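Local coordinates for protein prephenate dehydratase (Chlorobium tepidum TLS, PDB 2QMX) that probably converts prephenate to phenylpyruvate with loss of water and carbon dioxide, and is inhibited by L-phenylalanine, probably allosterically, at residues Leu24-Pro29 with Ser188-Arg193; Asp37-Val42 with Phe177-Glu182; Asp67-Arg72 with Lys273-Tyr278; His86-Leu91 with Leu146-Lys151; Pro92-Glu97 with Asp160-Asn165. All blocks are in the same frame, centred on the assembly; numbering follows the deposited sequence.

Contact 1: Leu24-Pro29 with Ser188-Arg193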
# COMPACT_ATOMS: atom_id res chain seq x y z
N LEU A 24 9.27 18.56 -8.11
CA LEU A 24 9.33 20.01 -8.02
C LEU A 24 9.96 20.62 -6.78
O LEU A 24 10.58 21.69 -6.91
CB LEU A 24 7.96 20.65 -8.25
CG LEU A 24 7.45 20.84 -9.68
CD1 LEU A 24 6.04 21.35 -9.58
CD2 LEU A 24 8.34 21.79 -10.59
N ARG A 25 9.86 19.94 -5.63
CA ARG A 25 10.47 20.44 -4.38
C ARG A 25 11.99 20.29 -4.45
O ARG A 25 12.73 21.01 -3.78
CB ARG A 25 9.90 19.72 -3.14
CG ARG A 25 8.44 19.25 -3.29
CD ARG A 25 7.33 19.82 -2.40
NE ARG A 25 7.22 19.12 -1.13
CZ ARG A 25 6.11 18.83 -0.40
NH1 ARG A 25 4.84 19.09 -0.77
NH2 ARG A 25 6.32 18.23 0.76
N PHE A 26 12.43 19.37 -5.32
CA PHE A 26 13.86 19.13 -5.64
C PHE A 26 14.46 19.65 -6.94
O PHE A 26 15.66 19.97 -6.96
CB PHE A 26 14.16 17.66 -5.50
CG PHE A 26 13.73 17.11 -4.18
CD1 PHE A 26 14.55 17.26 -3.06
CD2 PHE A 26 12.52 16.44 -4.06
CE1 PHE A 26 14.17 16.76 -1.84
CE2 PHE A 26 12.11 15.92 -2.79
CZ PHE A 26 12.94 16.08 -1.69
N GLY A 27 13.68 19.75 -8.02
CA GLY A 27 14.24 20.24 -9.29
C GLY A 27 13.35 20.13 -10.52
O GLY A 27 12.14 20.35 -10.46
N GLU A 28 13.98 19.81 -11.64
CA GLU A 28 13.29 19.78 -12.91
C GLU A 28 12.82 18.35 -13.16
O GLU A 28 13.63 17.43 -13.27
CB GLU A 28 14.18 20.35 -14.03
CG GLU A 28 13.44 21.30 -14.93
CD GLU A 28 13.08 22.67 -14.27
OE1 GLU A 28 13.03 22.78 -13.01
OE2 GLU A 28 12.86 23.66 -15.02
N PRO A 29 11.48 18.16 -13.19
CA PRO A 29 10.97 16.77 -13.26
C PRO A 29 11.17 16.10 -14.64
O PRO A 29 10.85 16.67 -15.64
CB PRO A 29 9.46 16.91 -12.90
CG PRO A 29 9.32 18.41 -12.39
CD PRO A 29 10.41 19.17 -13.08
N SER A 188 24.32 19.67 -3.27
CA SER A 188 24.48 21.06 -3.65
C SER A 188 23.60 21.45 -4.82
O SER A 188 23.22 22.64 -4.95
CB SER A 188 25.99 21.43 -3.90
OG SER A 188 26.56 21.03 -5.22
N HIS A 189 23.24 20.47 -5.67
CA HIS A 189 22.45 20.75 -6.89
C HIS A 189 20.92 20.66 -6.70
O HIS A 189 20.18 21.07 -7.58
CB HIS A 189 22.94 19.98 -8.14
CG HIS A 189 24.31 20.39 -8.64
ND1 HIS A 189 25.03 19.62 -9.54
CD2 HIS A 189 25.10 21.45 -8.35
CE1 HIS A 189 26.20 20.20 -9.78
NE2 HIS A 189 26.26 21.32 -9.08
N LEU A 190 20.46 20.15 -5.56
CA LEU A 190 19.03 20.17 -5.15
C LEU A 190 18.50 21.61 -5.11
O LEU A 190 19.27 22.56 -4.81
CB LEU A 190 18.87 19.54 -3.78
CG LEU A 190 18.37 18.08 -3.72
CD1 LEU A 190 18.93 17.20 -4.85
CD2 LEU A 190 18.41 17.39 -2.29
N LYS A 191 17.19 21.76 -5.39
CA LYS A 191 16.51 23.07 -5.43
C LYS A 191 16.57 23.81 -4.09
O LYS A 191 16.79 24.98 -4.02
CB LYS A 191 15.04 22.88 -5.90
CG LYS A 191 14.21 24.16 -6.07
CD LYS A 191 12.87 23.94 -6.78
CE LYS A 191 13.09 23.59 -8.26
NZ LYS A 191 11.94 23.59 -9.21
N VAL A 192 16.34 23.07 -3.02
CA VAL A 192 16.38 23.55 -1.62
C VAL A 192 17.04 22.41 -0.86
O VAL A 192 16.64 21.24 -1.04
CB VAL A 192 14.95 23.74 -1.01
CG1 VAL A 192 15.03 24.31 0.39
CG2 VAL A 192 14.06 24.61 -1.87
N ARG A 193 18.02 22.77 -0.03
CA ARG A 193 18.84 21.88 0.78
C ARG A 193 18.07 21.32 1.98
O ARG A 193 17.42 22.09 2.70
CB ARG A 193 20.09 22.64 1.24
CG ARG A 193 20.45 22.48 2.70
CD ARG A 193 21.91 22.86 2.99
NE ARG A 193 22.48 22.03 4.06
CZ ARG A 193 23.79 21.81 4.22
NH1 ARG A 193 24.65 22.36 3.37
NH2 ARG A 193 24.22 21.03 5.21
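K191 and L190 close over the end of helix 18-26, one holding the backbone and the other touching the ring of F26. The tight part is the bond from K191 N to F26 O, 2.8 Å long. It is bent, with 144° at the hydrogen, and the donor sits 37° above the carbonyl plane of F26. Next to it F26 and L190 run side by side and point the same way, with F26 CD1 3.9 Å from L190 CD2 in a buried patch.

The loose side belongs to the K191 chain, which is exposed. Its CG stands anti to the backbone N, and a bend at chi3 (-69°) lets it follow the last helical turn. CD packs 3.2 Å from L24 O, and NZ then makes weak bonds to L24 O at 3.3 Å and G27 O at 3.5 Å. E28 OE1 is 4.0 Å from K191 NZ, too far for a salt bridge, though its charge would probably still attract the ammonium group.

R25 turns away and bonds with NH2 to T80 OG1 and F81 O. F26 is wedged against V51 of strand 49-56, A78 and T80 of strand 74-83, I9 of strand 8-12 and V281 of strand 271-281, so the helix end rests on the large sheet.

Contact 2: Asp37-Val42 with Phe177-Glu182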
# COMPACT_ATOMS: atom_id res chain seq x y z
N ASP A 37 11.67 2.06 -14.23
CA ASP A 37 12.17 3.17 -15.05
C ASP A 37 12.79 4.40 -14.32
O ASP A 37 13.78 4.97 -14.80
CB ASP A 37 11.09 3.60 -16.07
CG ASP A 37 11.18 2.82 -17.45
OD1 ASP A 37 11.85 1.75 -17.57
OD2 ASP A 37 10.58 3.30 -18.44
N VAL A 38 12.25 4.79 -13.15
CA VAL A 38 12.72 5.95 -12.37
C VAL A 38 14.09 5.65 -11.79
O VAL A 38 15.04 6.46 -11.93
CB VAL A 38 11.80 6.27 -11.15
CG1 VAL A 38 12.45 7.32 -10.29
CG2 VAL A 38 10.40 6.70 -11.58
N PHE A 39 14.22 4.49 -11.14
CA PHE A 39 15.55 4.05 -10.72
C PHE A 39 16.56 3.97 -11.85
O PHE A 39 17.72 4.21 -11.63
CB PHE A 39 15.52 2.71 -9.98
CG PHE A 39 14.95 2.80 -8.60
CD1 PHE A 39 13.56 2.87 -8.41
CD2 PHE A 39 15.79 2.75 -7.48
CE1 PHE A 39 13.04 2.92 -7.12
CE2 PHE A 39 15.29 2.77 -6.18
CZ PHE A 39 13.90 2.87 -5.99
N SER A 40 16.13 3.65 -13.06
CA SER A 40 17.08 3.47 -14.19
C SER A 40 17.56 4.79 -14.85
O SER A 40 18.65 4.85 -15.44
CB SER A 40 16.44 2.55 -15.24
OG SER A 40 16.05 1.34 -14.60
N ALA A 41 16.73 5.82 -14.76
CA ALA A 41 17.11 7.16 -15.17
C ALA A 41 18.35 7.59 -14.35
O ALA A 41 19.26 8.24 -14.87
CB ALA A 41 15.93 8.11 -14.94
N VAL A 42 18.38 7.21 -13.06
CA VAL A 42 19.53 7.49 -12.19
C VAL A 42 20.72 6.61 -12.54
O VAL A 42 21.78 7.13 -12.90
CB VAL A 42 19.17 7.48 -10.66
CG1 VAL A 42 20.42 7.83 -9.83
CG2 VAL A 42 18.07 8.47 -10.36
N PHE A 177 11.25 9.74 -1.08
CA PHE A 177 12.66 9.82 -0.84
C PHE A 177 13.23 10.35 -2.13
O PHE A 177 12.92 9.74 -3.18
CB PHE A 177 13.31 8.42 -0.67
CG PHE A 177 13.15 7.79 0.69
CD1 PHE A 177 13.14 8.57 1.88
CD2 PHE A 177 13.09 6.41 0.77
CE1 PHE A 177 13.05 7.99 3.08
CE2 PHE A 177 12.93 5.78 2.04
CZ PHE A 177 12.96 6.59 3.19
N CYS A 178 14.05 11.43 -2.06
CA CYS A 178 14.81 11.92 -3.22
C CYS A 178 16.13 11.19 -3.21
O CYS A 178 16.76 11.06 -2.15
CB CYS A 178 15.03 13.42 -3.13
SG CYS A 178 16.11 14.04 -4.46
N ILE A 179 16.55 10.67 -4.35
CA ILE A 179 17.64 9.70 -4.34
C ILE A 179 18.62 10.06 -5.39
O ILE A 179 18.25 10.71 -6.29
CB ILE A 179 17.17 8.23 -4.55
CG1 ILE A 179 16.30 8.10 -5.83
CG2 ILE A 179 16.46 7.81 -3.36
CD1 ILE A 179 16.43 6.83 -6.69
N ALA A 180 19.86 9.63 -5.26
CA ALA A 180 20.87 9.81 -6.26
C ALA A 180 21.65 8.47 -6.34
O ALA A 180 21.33 7.53 -5.62
CB ALA A 180 21.78 10.99 -5.87
N HIS A 181 22.65 8.37 -7.21
CA HIS A 181 23.58 7.23 -7.27
C HIS A 181 24.48 7.34 -6.09
O HIS A 181 24.82 8.44 -5.69
CB HIS A 181 24.43 7.27 -8.57
CG HIS A 181 25.20 6.00 -8.84
ND1 HIS A 181 24.85 5.12 -9.84
CD2 HIS A 181 26.29 5.47 -8.23
CE1 HIS A 181 25.71 4.11 -9.84
NE2 HIS A 181 26.58 4.29 -8.87
N GLU A 182 24.83 6.21 -5.49
CA GLU A 182 25.59 6.19 -4.24
C GLU A 182 27.00 6.75 -4.44
O GLU A 182 27.63 7.16 -3.50
CB GLU A 182 25.71 4.77 -3.75
CG GLU A 182 26.26 3.90 -4.84
CD GLU A 182 26.36 2.48 -4.47
OE1 GLU A 182 25.54 2.04 -3.65
OE2 GLU A 182 27.25 1.81 -5.01
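The backbone bond from A41 N to D37 O, 3.1 Å long, holds the helical turn that presents F39 and V42 to I179 and H181. What passes between helix and strand is apolar. V42 has the largest share. Its CG1 stands anti to the backbone N (chi1 -178°) and reaches the strand backbone, 3.5 Å from H181 N and 3.8 Å from A180 C, while CB of H181 lies 4.2 Å from the same methyl. The other branch, CG2, comes within 4.3 Å of I179 CD1.

That I179 methyl serves two partners, because it also lies over one face of the F39 ring, 4.2 Å from F39 CD2. I179 therefore fills the space between F39 and V42, which sit almost one turn apart. The contact is buried except toward H181, which is partly exposed. The segment axes come within 8.7 Å at an angle of 44°, so the helix runs slantwise across the strand.

Around this patch, helix 63-71 adds L68 and L69 against F39, and L69 also meets I179. A50 of strand 49-56 and V74 of strand 74-83 touch I179 from the two strands that flank 173-181, with helix 35-43 lying over this part of the sheet.

Contact 3: Asp67-Arg72 with Lys273-Tyr278; sequences DLLLRR and KVLGSY
K273 carries the polar part of this contact by reaching the carbonyls at the end of helix 63-71. NZ donates to L69 O at 2.7 Å, nearly along the C=O axis (160° at the oxygen), and more weakly to R72 O at 3.2 Å. The chain gets there fully stretched, with CG anti to the backbone N (chi1 -175°) and every later torsion extended. The positive end lies at the C-terminal end of the helix, where it would be expected to suit the helix dipole. With a methionine in its place, L69 O and R72 O would probably lose their shared donor and the helix end the charge beside it.

The apolar part flanks this bond. L275 CD2 comes 4.2 Å from L69 CB, and L70 and K273 cross at a slant, L70 CD2 lying 4.2 Å from K273 CB. The L275 CD2 methyl also packs against the L69 carbonyl, 3.7 Å from L69 O. L69 meets V74, I52 and I54 of neighbouring strands as well.

In strand 271-281, L275 and G276 both face S202 of strand 195-208, a classic beta bulge. The whole is a helix laid almost square, at 98°, across a strand of the large sheet, with a lysine at its C-terminal carbonyls.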
# COMPACT_ATOMS: atom_id res chain seq x y z
N ASP A 67 12.43 -2.86 -2.45
CA ASP A 67 13.38 -3.84 -3.09
C ASP A 67 14.34 -3.13 -4.04
O ASP A 67 15.51 -3.54 -4.21
CB ASP A 67 12.69 -4.98 -3.86
CG ASP A 67 11.89 -5.87 -2.96
OD1 ASP A 67 12.37 -6.12 -1.81
OD2 ASP A 67 10.77 -6.30 -3.39
N LEU A 68 13.85 -2.07 -4.66
CA LEU A 68 14.72 -1.26 -5.55
C LEU A 68 15.74 -0.41 -4.78
O LEU A 68 16.88 -0.28 -5.20
CB LEU A 68 13.90 -0.42 -6.52
CG LEU A 68 13.62 -0.94 -7.94
CD1 LEU A 68 13.88 -2.50 -8.17
CD2 LEU A 68 12.18 -0.49 -8.35
N LEU A 69 15.38 0.14 -3.65
CA LEU A 69 16.35 0.89 -2.86
C LEU A 69 17.48 -0.03 -2.39
O LEU A 69 18.68 0.32 -2.39
CB LEU A 69 15.59 1.48 -1.65
CG LEU A 69 15.21 2.99 -1.45
CD1 LEU A 69 15.42 3.89 -2.62
CD2 LEU A 69 13.86 3.23 -0.71
N LEU A 70 17.07 -1.23 -1.98
CA LEU A 70 17.95 -2.32 -1.64
C LEU A 70 18.85 -2.74 -2.79
O LEU A 70 20.07 -2.84 -2.60
CB LEU A 70 17.08 -3.47 -1.19
CG LEU A 70 17.51 -4.52 -0.19
CD1 LEU A 70 17.96 -5.71 -1.01
CD2 LEU A 70 18.61 -4.02 0.74
N ARG A 71 18.29 -2.97 -3.98
CA ARG A 71 19.13 -3.46 -5.07
C ARG A 71 19.85 -2.39 -5.91
O ARG A 71 20.87 -2.67 -6.57
CB ARG A 71 18.32 -4.32 -6.03
CG ARG A 71 18.13 -5.72 -5.54
CD ARG A 71 16.83 -6.21 -6.10
NE ARG A 71 15.99 -6.81 -5.05
CZ ARG A 71 14.68 -6.96 -5.16
NH1 ARG A 71 14.04 -6.53 -6.28
NH2 ARG A 71 14.00 -7.53 -4.16
N ARG A 72 19.32 -1.18 -5.93
CA ARG A 72 19.93 -0.17 -6.78
C ARG A 72 21.06 0.53 -6.07
O ARG A 72 20.94 0.85 -4.89
CB ARG A 72 18.88 0.82 -7.28
CG ARG A 72 18.23 0.47 -8.66
CD ARG A 72 18.54 -0.95 -9.14
NE ARG A 72 17.73 -1.39 -10.28
CZ ARG A 72 17.53 -2.68 -10.60
NH1 ARG A 72 16.75 -2.99 -11.62
NH2 ARG A 72 18.11 -3.66 -9.89
N LYS A 273 22.02 -3.00 4.97
CA LYS A 273 22.33 -1.87 4.09
C LYS A 273 21.91 -0.50 4.66
O LYS A 273 20.82 -0.34 5.18
CB LYS A 273 21.69 -2.04 2.71
CG LYS A 273 22.12 -0.94 1.76
CD LYS A 273 21.56 -1.06 0.32
CE LYS A 273 22.16 -0.07 -0.64
NZ LYS A 273 21.28 0.38 -1.78
N VAL A 274 22.77 0.50 4.52
CA VAL A 274 22.35 1.84 4.86
C VAL A 274 21.87 2.53 3.54
O VAL A 274 22.65 2.78 2.66
CB VAL A 274 23.44 2.67 5.47
CG1 VAL A 274 22.91 4.07 5.77
CG2 VAL A 274 24.01 2.02 6.69
N LEU A 275 20.59 2.84 3.46
CA LEU A 275 20.05 3.58 2.34
C LEU A 275 20.39 5.09 2.46
O LEU A 275 20.42 5.76 1.44
CB LEU A 275 18.51 3.37 2.28
CG LEU A 275 18.00 1.95 2.39
CD1 LEU A 275 16.45 1.84 2.44
CD2 LEU A 275 18.55 1.11 1.27
N GLY A 276 20.64 5.63 3.65
CA GLY A 276 21.21 7.02 3.70
C GLY A 276 20.90 7.72 5.00
O GLY A 276 20.08 7.27 5.73
N SER A 277 21.63 8.77 5.31
CA SER A 277 21.28 9.75 6.33
C SER A 277 20.88 11.01 5.61
O SER A 277 21.61 11.45 4.75
CB SER A 277 22.49 10.08 7.23
OG SER A 277 23.08 8.89 7.75
N TYR A 278 19.77 11.61 5.99
CA TYR A 278 19.09 12.68 5.19
C TYR A 278 18.17 13.58 6.04
O TYR A 278 17.68 13.17 7.07
CB TYR A 278 18.23 12.05 4.08
CG TYR A 278 17.32 10.98 4.61
CD1 TYR A 278 17.71 9.62 4.54
CD2 TYR A 278 16.04 11.30 5.16
CE1 TYR A 278 16.82 8.58 5.02
CE2 TYR A 278 15.16 10.28 5.70
CZ TYR A 278 15.59 8.94 5.63
OH TYR A 278 14.82 7.96 6.07

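Contact 4: His86-Leu91 with Leu146-Lys151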
# COMPACT_ATOMS: atom_id res chain seq x y z
N HIS A 86 -7.45 16.04 -2.99
CA HIS A 86 -8.08 16.06 -4.27
C HIS A 86 -8.78 17.33 -4.49
O HIS A 86 -9.33 17.91 -3.54
CB HIS A 86 -9.01 14.90 -4.43
CG HIS A 86 -8.29 13.59 -4.41
ND1 HIS A 86 -7.01 13.45 -4.92
CD2 HIS A 86 -8.64 12.38 -3.92
CE1 HIS A 86 -6.62 12.20 -4.75
NE2 HIS A 86 -7.59 11.53 -4.14
N CYS A 87 -8.71 17.81 -5.74
CA CYS A 87 -9.58 18.87 -6.20
C CYS A 87 -10.48 18.33 -7.25
O CYS A 87 -10.08 17.53 -8.11
CB CYS A 87 -8.81 20.07 -6.76
SG CYS A 87 -7.67 20.82 -5.58
N LEU A 88 -11.73 18.78 -7.18
CA LEU A 88 -12.68 18.56 -8.24
C LEU A 88 -12.54 19.76 -9.13
O LEU A 88 -12.43 20.89 -8.67
CB LEU A 88 -14.08 18.45 -7.65
CG LEU A 88 -15.17 18.42 -8.69
CD1 LEU A 88 -15.20 17.10 -9.38
CD2 LEU A 88 -16.50 18.74 -7.99
N LEU A 89 -12.55 19.52 -10.42
CA LEU A 89 -11.82 20.38 -11.30
C LEU A 89 -12.57 20.40 -12.62
O LEU A 89 -12.78 19.34 -13.24
CB LEU A 89 -10.44 19.76 -11.46
CG LEU A 89 -9.08 20.48 -11.44
CD1 LEU A 89 -8.98 21.73 -10.51
CD2 LEU A 89 -7.98 19.45 -11.15
N GLY A 90 -12.97 21.61 -13.03
CA GLY A 90 -13.78 21.81 -14.24
C GLY A 90 -13.15 22.82 -15.18
O GLY A 90 -12.11 23.42 -14.86
N LEU A 91 -13.77 23.00 -16.35
CA LEU A 91 -13.31 23.99 -17.33
C LEU A 91 -13.76 25.38 -16.86
O LEU A 91 -14.67 25.48 -16.03
CB LEU A 91 -13.83 23.66 -18.73
CG LEU A 91 -13.01 22.67 -19.57
CD1 LEU A 91 -13.85 21.93 -20.59
CD2 LEU A 91 -11.83 23.35 -20.28
N LEU A 146 -15.94 16.52 -15.52
CA LEU A 146 -15.03 16.97 -14.48
C LEU A 146 -13.86 15.98 -14.31
O LEU A 146 -13.94 14.83 -14.76
CB LEU A 146 -15.78 17.20 -13.16
CG LEU A 146 -16.93 18.23 -13.17
CD1 LEU A 146 -17.75 18.27 -11.89
CD2 LEU A 146 -16.44 19.65 -13.51
N ALA A 147 -12.75 16.43 -13.70
CA ALA A 147 -11.67 15.56 -13.26
C ALA A 147 -11.48 15.70 -11.75
O ALA A 147 -11.87 16.71 -11.15
CB ALA A 147 -10.36 15.92 -13.98
N ILE A 148 -10.92 14.67 -11.11
CA ILE A 148 -10.61 14.79 -9.72
C ILE A 148 -9.12 14.67 -9.74
O ILE A 148 -8.59 13.60 -10.10
CB ILE A 148 -11.09 13.61 -8.87
CG1 ILE A 148 -12.60 13.33 -9.03
CG2 ILE A 148 -10.60 13.75 -7.46
CD1 ILE A 148 -13.50 13.93 -8.03
N ALA A 149 -8.44 15.74 -9.36
CA ALA A 149 -6.99 15.73 -9.40
C ALA A 149 -6.32 16.72 -8.44
O ALA A 149 -6.97 17.37 -7.61
CB ALA A 149 -6.48 15.97 -10.92
N SER A 150 -5.01 16.84 -8.63
CA SER A 150 -4.15 17.82 -7.97
C SER A 150 -4.58 19.24 -8.39
O SER A 150 -4.96 19.46 -9.54
CB SER A 150 -2.74 17.52 -8.47
OG SER A 150 -2.78 16.27 -9.26
N LYS A 151 -4.57 20.17 -7.43
CA LYS A 151 -4.55 21.61 -7.68
C LYS A 151 -3.51 22.01 -8.78
O LYS A 151 -3.81 22.72 -9.74
CB LYS A 151 -4.25 22.29 -6.36
CG LYS A 151 -4.67 23.76 -6.32
CD LYS A 151 -4.73 24.33 -4.91
CE LYS A 151 -4.99 25.88 -4.95
NZ LYS A 151 -3.71 26.66 -4.95
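L88 lays its CD1 methyl against two side chains of the partner strand, 3.8 Å from L146 CD1 and equally 3.8 Å from I148 CD1. Its CG is anti to the backbone N (chi1 171°), which swings the branched end over the neighbouring strand, where it crosses L146 at a slant. With an alanine here, the methyls of L146 and I148 would probably lose the group packed against both and a gap would open on that face. G90 leaves room for L146 CD2, 3.5 Å from its CA; a CB there would clash. Farther along, I148 CG2 packs 3.6 Å from H86 CB, the two side chains crossing near a right angle; the imidazole is held from outside, NE2 by Q111 and, weakly, ND1 by Y18.

The opposite face carries C87, L89, A147 and A149. L89 CD2 lies 3.8 Å from A149 CB, and C87 SG is 3.8 Å from K151 CB, where the next helix starts.

The backbones bond in both directions at the C87-A149 pair: C87 N to A149 O, and A149 N to C87 O at 2.7 Å. At the L89-A147 pair, A147 N gives a nearly straight bond to L89 O (172°). C87-A149 and L89-A147 are hydrogen-bonded pairs, L88-I148 a non-hydrogen-bonded one. This is an antiparallel ladder inside a mixed five-stranded sheet, consistent with a lobe of the periplasmic-binding-protein-like fold.

Contact 5: Pro92-Glu97 with Asp160-Asn165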
# COMPACT_ATOMS: atom_id res chain seq x y z
N PRO A 92 -13.14 26.47 -17.38
CA PRO A 92 -13.60 27.81 -16.97
C PRO A 92 -15.04 27.95 -17.40
O PRO A 92 -15.41 27.42 -18.44
CB PRO A 92 -12.73 28.75 -17.81
CG PRO A 92 -11.55 27.94 -18.22
CD PRO A 92 -12.05 26.53 -18.37
N GLY A 93 -15.84 28.65 -16.61
CA GLY A 93 -17.31 28.55 -16.71
C GLY A 93 -17.54 27.21 -16.04
O GLY A 93 -17.54 26.15 -16.68
N ALA A 94 -17.67 27.26 -14.72
CA ALA A 94 -17.40 26.09 -13.93
C ALA A 94 -18.55 25.79 -13.02
O ALA A 94 -18.81 26.54 -12.08
CB ALA A 94 -16.12 26.32 -13.11
N SER A 95 -19.25 24.69 -13.30
CA SER A 95 -20.38 24.28 -12.46
C SER A 95 -20.45 22.77 -12.21
O SER A 95 -20.20 21.91 -13.13
CB SER A 95 -21.72 24.78 -13.02
OG SER A 95 -22.75 24.34 -12.12
N VAL A 96 -20.85 22.52 -10.88
CA VAL A 96 -21.08 21.16 -10.42
C VAL A 96 -22.49 20.65 -10.83
O VAL A 96 -22.68 19.46 -11.08
CB VAL A 96 -20.84 21.15 -8.88
CG1 VAL A 96 -21.66 22.32 -8.22
CG2 VAL A 96 -21.09 19.75 -8.24
N GLU A 97 -23.46 21.57 -10.94
CA GLU A 97 -24.83 21.16 -11.20
C GLU A 97 -25.16 21.12 -12.69
O GLU A 97 -26.31 21.10 -13.07
CB GLU A 97 -25.86 22.04 -10.44
CG GLU A 97 -25.55 23.56 -10.49
CD GLU A 97 -24.59 24.02 -9.35
OE1 GLU A 97 -24.93 23.64 -8.18
OE2 GLU A 97 -23.38 24.57 -9.56
N ASP A 160 -10.55 25.26 -13.43
CA ASP A 160 -10.92 25.81 -12.10
C ASP A 160 -11.18 24.71 -11.06
O ASP A 160 -11.70 23.66 -11.41
CB ASP A 160 -12.14 26.75 -12.18
CG ASP A 160 -11.96 27.85 -13.24
OD1 ASP A 160 -10.77 28.10 -13.61
OD2 ASP A 160 -12.97 28.44 -13.70
N ILE A 161 -10.81 24.98 -9.80
CA ILE A 161 -11.22 24.16 -8.64
C ILE A 161 -12.69 24.39 -8.39
O ILE A 161 -13.12 25.54 -8.19
CB ILE A 161 -10.42 24.46 -7.27
CG1 ILE A 161 -10.57 25.92 -6.79
CG2 ILE A 161 -8.92 24.07 -7.37
CD1 ILE A 161 -11.84 26.28 -5.90
N LEU A 162 -13.46 23.32 -8.42
CA LEU A 162 -14.87 23.44 -8.04
C LEU A 162 -15.03 23.17 -6.56
O LEU A 162 -15.94 23.72 -5.93
CB LEU A 162 -15.78 22.53 -8.88
CG LEU A 162 -16.48 23.13 -10.12
CD1 LEU A 162 -16.73 24.65 -9.97
CD2 LEU A 162 -15.73 22.88 -11.40
N LYS A 163 -14.11 22.38 -6.00
CA LYS A 163 -14.26 21.78 -4.68
C LYS A 163 -12.92 21.25 -4.16
O LYS A 163 -12.32 20.35 -4.78
CB LYS A 163 -15.24 20.61 -4.81
CG LYS A 163 -16.33 20.53 -3.78
CD LYS A 163 -17.68 20.09 -4.39
CE LYS A 163 -18.54 19.35 -3.37
NZ LYS A 163 -18.97 20.21 -2.22
N GLU A 164 -12.48 21.76 -3.00
CA GLU A 164 -11.28 21.25 -2.29
C GLU A 164 -11.60 20.20 -1.18
O GLU A 164 -12.76 20.05 -0.78
CB GLU A 164 -10.38 22.41 -1.79
CG GLU A 164 -10.28 23.59 -2.79
CD GLU A 164 -8.95 24.36 -2.73
OE1 GLU A 164 -7.88 23.74 -3.01
OE2 GLU A 164 -8.98 25.59 -2.44
N ASN A 165 -10.56 19.50 -0.69
CA ASN A 165 -10.71 18.28 0.14
C ASN A 165 -11.89 17.42 -0.27
O ASN A 165 -12.83 17.26 0.51
CB ASN A 165 -10.79 18.57 1.65
CG ASN A 165 -10.78 17.27 2.52
OD1 ASN A 165 -11.64 17.07 3.45
ND2 ASN A 165 -9.84 16.35 2.20
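The carboxylate of D160 is the flat group that meets the loop, and it does so through one oxygen: with CG anti to the carbonyl carbon (chi1 -53°), the group is carried out to the loop, where OD2 lies 3.4 Å from P92 CA and 3.8 Å from A94 CB. P92 CB is farther off, 4.1 Å from the same oxygen. These are van der Waals contacts to carbon. A second carboxylate, that of E97, stays within the loop and takes S95 OG at 2.6 Å, the hydroxyl approaching on the anti side and 20° out of the plane.

L162 supplies the apolar half. Its CD1 packs 3.6 Å from A94 CB and 3.5 Å from A94 O, and CD2 also comes near that A94 methyl, so the small alanine is met by both branches of the leucine as well as by D160. V96 also turns its CB toward the strand, more loosely. This is a surface contact, and both P92 and G93 are exposed.

D160 bonds to G90, and L162 with K163 to L88, through the backbone; L162 and K163 both face L88 in a classic beta bulge. The loop thus runs from strand 87-90 past strand 160-163, at one edge of the five-stranded sheet, while V96 reaches over to H119 and I122.

In the fold
Contacts 1, 2 and 3 reach the nine-stranded sheet, where helices 18-26, 35-43 and 63-71 meet later parts of the chain. Centres of contacts 2 and 3 are about 10 Å apart, and F177 packs on Y278; contacts 1 and 2, centres about 14 Å apart, touch where F26 meets C178. Contacts 4 and 5, with centres about 8 Å apart, lie on one five-stranded sheet, where 87-90 and 160-163 are neighbours; centres of contacts 3 and 5 are about 42 Å apart. Along the chain, first segments run in order 1 to 5, and contacts 4 and 5 fall between the segments of the others. The smaller sheet is thus probably an inserted lobe, as in periplasmic-binding-protein-like folds.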